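Local coordinates for protein LYND (Lyngbya aestuarii, PDB 4V1T) that probably uses ATP and magnesium to convert cysteine residues of a precursor peptide to thiazolines, as a YcaO-type cyclodehydratase of cyanobactin biosynthesis, at residues Glu640-Gln643 / Ile644-Leu648; Leu6-Ile9 / Gln10-Phe13; Val701-Cys704 / Val705-Gln709. All blocks are in the same frame, centred on the assembly; numbering follows the deposited sequence.

Interaction 1 of 3, residues Glu640-Gln643 / Ile644-Leu648; sequences EVNQ and IGLEL. With MG (magnesium ion), chain N.
E640 and I644, one helical turn apart, meet where CD1 of I644 comes to 3.9 Å from CG of E640, the two side chains running at a slant to each other. I644 keeps CG1 beside its own backbone N (chi1 -66°), which lays its CD1 back over the preceding turn, against both the carbonyl oxygen and the aliphatic part of E640. The E640 chain is extended beyond CG, and its carboxylate is thereby carried away from the helix to the magnesium ion, which OE2 binds at 2.0 Å. OE1 accepts a hydrogen bond of 2.6 Å from water 1, itself a ligand of the same metal, while waters 2 and 3 fill further coordination positions and two atoms from elsewhere complete the shell. Both carboxylate oxygens have protein partners too, K409 NZ for OE2 and F624 N for OE1, a grip that should hold the group's rotation fixed beside the bound ADP.

This is the nucleotide and magnesium site of the YcaO domain, and helix 630-649 delivers E640 to it. Behind the site the helix loosens into a wider pi-type turn at 644-646: G645 N still reaches V641 O at 2.9 Å, but the bond from L646 N to N642 O is weak at 3.3 Å.

The more buried side, carrying V641 and N642, faces helix 576-587, where V641 lies against Y585 and L646 touches it at the margin. N642 and L646 run side by side, with CD1 of L646 3.4 Å from OD1 of N642, an oxygen hydrogen-bonded to the Y585 hydroxyl. The other side is less closely packed: Q643, partly exposed, extends away to S407 OG through its NE2, and the end of E647 swings off toward the loop at I372 and T373.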
# COMPACT_ATOMS: atom_id res chain seq x y z
N GLU B 640 0.02 -22.47 -10.12
CA GLU B 640 -0.73 -22.11 -11.30
C GLU B 640 -2.14 -22.73 -11.26
O GLU B 640 -3.10 -22.12 -11.76
CB GLU B 640 0.00 -22.55 -12.58
CG GLU B 640 -0.35 -21.69 -13.79
CD GLU B 640 0.56 -21.92 -14.98
OE1 GLU B 640 0.39 -22.94 -15.69
OE2 GLU B 640 1.43 -21.06 -15.19
N VAL B 641 -2.27 -23.92 -10.68
CA VAL B 641 -3.59 -24.56 -10.60
C VAL B 641 -4.40 -23.76 -9.60
O VAL B 641 -5.61 -23.58 -9.80
CB VAL B 641 -3.57 -26.08 -10.23
CG1 VAL B 641 -2.39 -26.79 -10.87
CG2 VAL B 641 -3.55 -26.31 -8.75
N ASN B 642 -3.74 -23.28 -8.54
CA ASN B 642 -4.36 -22.36 -7.59
C ASN B 642 -4.88 -21.14 -8.33
O ASN B 642 -6.05 -20.77 -8.19
CB ASN B 642 -3.36 -21.89 -6.52
CG ASN B 642 -2.99 -22.99 -5.54
OD1 ASN B 642 -3.67 -24.00 -5.42
ND2 ASN B 642 -1.90 -22.77 -4.81
N GLN B 643 -4.00 -20.54 -9.11
CA GLN B 643 -4.28 -19.33 -9.87
C GLN B 643 -5.49 -19.48 -10.79
O GLN B 643 -6.37 -18.63 -10.82
CB GLN B 643 -3.03 -18.95 -10.67
CG GLN B 643 -3.17 -17.75 -11.58
CD GLN B 643 -1.88 -17.48 -12.35
OE1 GLN B 643 -1.22 -18.40 -12.83
NE2 GLN B 643 -1.51 -16.21 -12.46
N ILE B 644 -5.51 -20.57 -11.55
CA ILE B 644 -6.56 -20.80 -12.55
C ILE B 644 -7.90 -21.20 -11.93
O ILE B 644 -8.96 -20.74 -12.37
CB ILE B 644 -6.14 -21.91 -13.54
CG1 ILE B 644 -4.94 -21.45 -14.36
CG2 ILE B 644 -7.28 -22.29 -14.47
CD1 ILE B 644 -4.04 -22.59 -14.82
N GLY B 645 -7.87 -22.04 -10.90
CA GLY B 645 -9.05 -22.77 -10.49
C GLY B 645 -9.78 -22.39 -9.23
O GLY B 645 -11.01 -22.32 -9.23
N LEU B 646 -9.05 -22.16 -8.14
CA LEU B 646 -9.67 -22.03 -6.83
C LEU B 646 -10.73 -20.92 -6.77
O LEU B 646 -11.79 -21.12 -6.17
CB LEU B 646 -8.60 -21.81 -5.76
CG LEU B 646 -7.72 -23.03 -5.48
CD1 LEU B 646 -6.63 -22.68 -4.47
CD2 LEU B 646 -8.55 -24.21 -4.98
N GLU B 647 -10.46 -19.78 -7.39
CA GLU B 647 -11.42 -18.67 -7.35
C GLU B 647 -12.56 -18.90 -8.35
O GLU B 647 -13.61 -18.27 -8.28
CB GLU B 647 -10.71 -17.33 -7.62
CG GLU B 647 -9.93 -16.77 -6.42
CD GLU B 647 -10.83 -16.40 -5.24
OE1 GLU B 647 -12.07 -16.47 -5.34
OE2 GLU B 647 -10.29 -16.02 -4.18
N LEU B 648 -12.35 -19.83 -9.27
CA LEU B 648 -13.36 -20.18 -10.26
C LEU B 648 -14.40 -21.14 -9.68
O LEU B 648 -15.54 -21.17 -10.14
CB LEU B 648 -12.69 -20.80 -11.49
CG LEU B 648 -13.12 -20.38 -12.89
CD1 LEU B 648 -13.47 -18.90 -13.01
CD2 LEU B 648 -12.02 -20.74 -13.88
MG MG N . 2.76 -20.49 -16.63
O HOH W 1 2.03 -22.35 -17.67
O HOH W 2 3.99 -21.88 -15.62
O HOH W 3 4.32 -20.59 -17.97

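Interaction 2 of 3, residues Leu6-Ile9 / Gln10-Phe13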
# COMPACT_ATOMS: atom_id res chain seq x y z
N LEU B 6 10.58 44.85 7.82
CA LEU B 6 9.92 44.28 8.98
C LEU B 6 10.36 42.84 9.23
O LEU B 6 10.40 42.02 8.32
CB LEU B 6 8.41 44.34 8.79
CG LEU B 6 7.84 45.76 8.69
CD1 LEU B 6 6.39 45.71 8.25
CD2 LEU B 6 7.98 46.50 10.01
N LEU B 7 10.71 42.56 10.49
CA LEU B 7 11.12 41.23 10.90
C LEU B 7 9.95 40.48 11.50
O LEU B 7 9.10 41.06 12.17
CB LEU B 7 12.25 41.30 11.91
CG LEU B 7 13.54 41.98 11.44
CD1 LEU B 7 14.49 42.09 12.61
CD2 LEU B 7 14.17 41.19 10.30
N GLN B 8 9.89 39.18 11.25
CA GLN B 8 8.88 38.34 11.86
C GLN B 8 9.26 36.87 11.81
O GLN B 8 9.89 36.40 10.86
CB GLN B 8 7.52 38.54 11.18
CG GLN B 8 7.43 38.04 9.75
CD GLN B 8 6.00 38.00 9.22
OE1 GLN B 8 5.02 38.16 9.95
NE2 GLN B 8 5.87 37.78 7.92
N ILE B 9 8.89 36.15 12.86
CA ILE B 9 8.89 34.71 12.81
C ILE B 9 7.86 34.35 11.76
O ILE B 9 6.78 34.94 11.68
CB ILE B 9 8.54 34.07 14.16
CG1 ILE B 9 9.54 34.49 15.24
CG2 ILE B 9 8.53 32.56 14.04
CD1 ILE B 9 10.99 34.11 14.96
N GLN B 10 8.20 33.39 10.92
CA GLN B 10 7.38 33.08 9.77
C GLN B 10 5.93 32.82 10.16
O GLN B 10 5.68 32.08 11.10
CB GLN B 10 7.96 31.91 8.96
CG GLN B 10 8.61 30.78 9.75
CD GLN B 10 9.75 30.17 8.95
OE1 GLN B 10 10.46 30.88 8.22
NE2 GLN B 10 9.91 28.86 9.04
N PRO B 11 4.99 33.46 9.44
CA PRO B 11 3.63 33.67 9.92
C PRO B 11 2.73 32.45 9.96
O PRO B 11 1.58 32.57 10.39
CB PRO B 11 3.08 34.71 8.94
CG PRO B 11 3.83 34.48 7.69
CD PRO B 11 5.21 34.08 8.12
N HIS B 12 3.22 31.29 9.54
CA HIS B 12 2.41 30.09 9.60
C HIS B 12 2.47 29.50 11.01
O HIS B 12 1.71 28.61 11.36
CB HIS B 12 2.83 29.07 8.54
CG HIS B 12 4.18 28.47 8.75
ND1 HIS B 12 4.38 27.36 9.54
CD2 HIS B 12 5.40 28.80 8.25
CE1 HIS B 12 5.66 27.04 9.53
NE2 HIS B 12 6.30 27.89 8.75
N PHE B 13 3.39 30.02 11.82
CA PHE B 13 3.51 29.60 13.21
C PHE B 13 2.63 30.44 14.14
O PHE B 13 2.60 31.66 14.04
CB PHE B 13 4.96 29.70 13.69
CG PHE B 13 5.84 28.61 13.16
CD1 PHE B 13 5.45 27.27 13.25
CD2 PHE B 13 7.07 28.91 12.58
CE1 PHE B 13 6.27 26.27 12.75
CE2 PHE B 13 7.88 27.91 12.08
CZ PHE B 13 7.48 26.59 12.17
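Q8 lays its terminal amide against the ring of P11, the two side chains crossing at about a right angle. NE2 of Q8 is 3.8 Å from CD of P11 and nearly as close to CG, and OE1 of Q8 is 4.1 Å from CB of P11, so the amide spans the CB-CG-CD side of the pyrrolidine in van der Waals contact. The first torsion of Q8 wedges CG between its backbone N and carbonyl carbon (chi1 68°), and the nearly straight chain beyond then reaches past I9 to the proline.

Farther along, CG2 of I9 approaches CD2 of F13 at 4.2 Å, a single oblique apolar contact. With CG2 opposite its own backbone N, I9 directs this methyl forward along the chain toward the phenyl group, whereas its CG1 branch leads away; I9 also packs on L46 and L75.

Strand 6-9 is the middle strand of a small three-stranded antiparallel sheet, between strands 50-51 and 81-83, in the winged helix-turn-helix region near the N-terminus. The chain leaves it through a type I beta turn from Q10 to F13, with P11 as the second residue, where its ring-restricted phi of -73° suits the turn. F13 N closes the turn on Q10 O at 3.2 Å. Within the same four residues, CE1 of H12 lies 3.2 Å above the plane of the F13 ring, offset toward its rim, while the ring of H32 meets F13 at about 80°.

Helix 90-98 packs on the turn, with A93 and S97 touching P11 and S97 also touching Q10 and H12. The P11 carbonyl oxygen accepts a hydrogen bond from R246 NE of the second subunit, which brings the turn into the dimer interface.

Interaction 3 of 3, residues Val701-Cys704 / Val705-Gln709; sequences VMTC and VNIAQ
Helix 697-710 lies in the YcaO part of the chain, packed on helix 538-561, and the contact spans two of its turns. On one flank M702 and V705 run side by side: CE of M702 touches CG1 of V705 at 3.6 Å, with SD slightly farther off. The bent chain of M702 carries its sulfur and terminal methyl forward along the helix, onto the valine about one turn on. V705 sets CG1 between its own backbone N and carbonyl carbon (chi1 67°), turning that methyl to the M702 side, where it also presses on the backbone of M702.

The main chain is held by regular i to i+4 alpha-helical bonds, among them V705 N to V701 O at 2.8 Å and A708 N to C704 O at 3.1 Å. The turn at M702 is slacker, since N706 N reaches M702 O at 3.4 Å in a weak bond. ND2 of exposed N706 is modelled against the same oxygen, but so close and so bent that its placement is doubtful.

T703 and I707 form a second pair lying side by side and pointing the same way, CG2 of T703 standing 4.1 Å from CD1 of I707. T703 keeps OG1 beside its backbone N (chi1 -54°), turned to T699 O, which leaves the CG2 methyl for I707. CG1 of I707 lies 3.2 Å from T703 O, and the isoleucine also reaches L601 and R692.

The buried flank faces helix 538-561: C704 packs on F546 and M547, A708 on F546, and V701 on L543. V705 meets the loop residues T500 and T715, the latter just before strand 716-719.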
# COMPACT_ATOMS: atom_id res chain seq x y z
N VAL B 701 21.71 -19.93 -17.31
CA VAL B 701 21.20 -19.81 -18.68
C VAL B 701 22.19 -20.43 -19.66
O VAL B 701 21.78 -21.04 -20.64
CB VAL B 701 20.89 -18.35 -19.10
CG1 VAL B 701 20.16 -17.61 -17.99
CG2 VAL B 701 22.14 -17.59 -19.51
N MET B 702 23.48 -20.26 -19.39
CA MET B 702 24.50 -20.85 -20.25
C MET B 702 24.49 -22.37 -20.09
O MET B 702 24.93 -23.10 -20.98
CB MET B 702 25.89 -20.26 -19.95
CG MET B 702 26.05 -18.79 -20.36
SD MET B 702 25.32 -18.35 -21.97
CE MET B 702 26.43 -19.19 -23.10
N THR B 703 23.97 -22.84 -18.97
CA THR B 703 23.74 -24.27 -18.79
C THR B 703 22.58 -24.72 -19.68
O THR B 703 22.63 -25.80 -20.27
CB THR B 703 23.40 -24.60 -17.33
OG1 THR B 703 24.43 -24.08 -16.48
CG2 THR B 703 23.30 -26.11 -17.13
N CYS B 704 21.56 -23.88 -19.77
CA CYS B 704 20.39 -24.18 -20.57
C CYS B 704 20.66 -24.12 -22.07
O CYS B 704 20.14 -24.93 -22.84
CB CYS B 704 19.25 -23.23 -20.21
SG CYS B 704 18.52 -23.53 -18.58
N VAL B 705 21.47 -23.15 -22.48
CA VAL B 705 21.79 -23.00 -23.89
C VAL B 705 22.55 -24.23 -24.41
O VAL B 705 22.36 -24.66 -25.55
CB VAL B 705 22.61 -21.72 -24.16
CG1 VAL B 705 23.98 -21.83 -23.54
CG2 VAL B 705 22.77 -21.48 -25.65
N ASN B 706 23.41 -24.78 -23.55
CA ASN B 706 24.21 -25.94 -23.91
C ASN B 706 23.43 -27.25 -23.88
O ASN B 706 23.66 -28.14 -24.69
CB ASN B 706 25.43 -26.03 -23.01
CG ASN B 706 26.44 -24.93 -23.30
OD1 ASN B 706 26.99 -24.85 -24.40
ND2 ASN B 706 26.70 -24.08 -22.32
N ILE B 707 22.49 -27.36 -22.94
CA ILE B 707 21.59 -28.51 -22.90
C ILE B 707 20.75 -28.58 -24.17
O ILE B 707 20.52 -29.66 -24.72
CB ILE B 707 20.66 -28.46 -21.66
CG1 ILE B 707 21.46 -28.81 -20.41
CG2 ILE B 707 19.49 -29.43 -21.80
CD1 ILE B 707 20.70 -28.57 -19.11
N ALA B 708 20.28 -27.43 -24.62
CA ALA B 708 19.49 -27.36 -25.84
C ALA B 708 20.36 -27.71 -27.04
O ALA B 708 19.96 -28.49 -27.89
CB ALA B 708 18.88 -25.98 -26.00
N GLN B 709 21.55 -27.12 -27.10
CA GLN B 709 22.51 -27.40 -28.16
C GLN B 709 22.84 -28.89 -28.27
O GLN B 709 23.03 -29.41 -29.36
CB GLN B 709 23.80 -26.62 -27.93
CG GLN B 709 24.83 -26.75 -29.05
CD GLN B 709 26.25 -26.67 -28.54
OE1 GLN B 709 26.89 -27.69 -28.31
NE2 GLN B 709 26.74 -25.45 -28.35

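How the interactions relate
Along the chain the order is interaction 2, interaction 1, interaction 3, without overlap. Interaction 2 sits in the N-terminal winged helix-turn-helix region, on the opposite side of the chain's centre from the other two: its centre is 62 Å from that of interaction 1 and 71 Å from that of interaction 3. Interactions 1 and 3 both belong to the YcaO part, on helices 630-649 and 697-710, centres 32 Å apart and nearest atoms about 18 Å apart. None touches another. Interaction 1 reaches the nucleotide and magnesium site directly; interaction 3 lies on a helix packed against helix 538-561, the V701 side chain about 12 Å from the bound ADP; interaction 2, remote from that site, meets the second subunit.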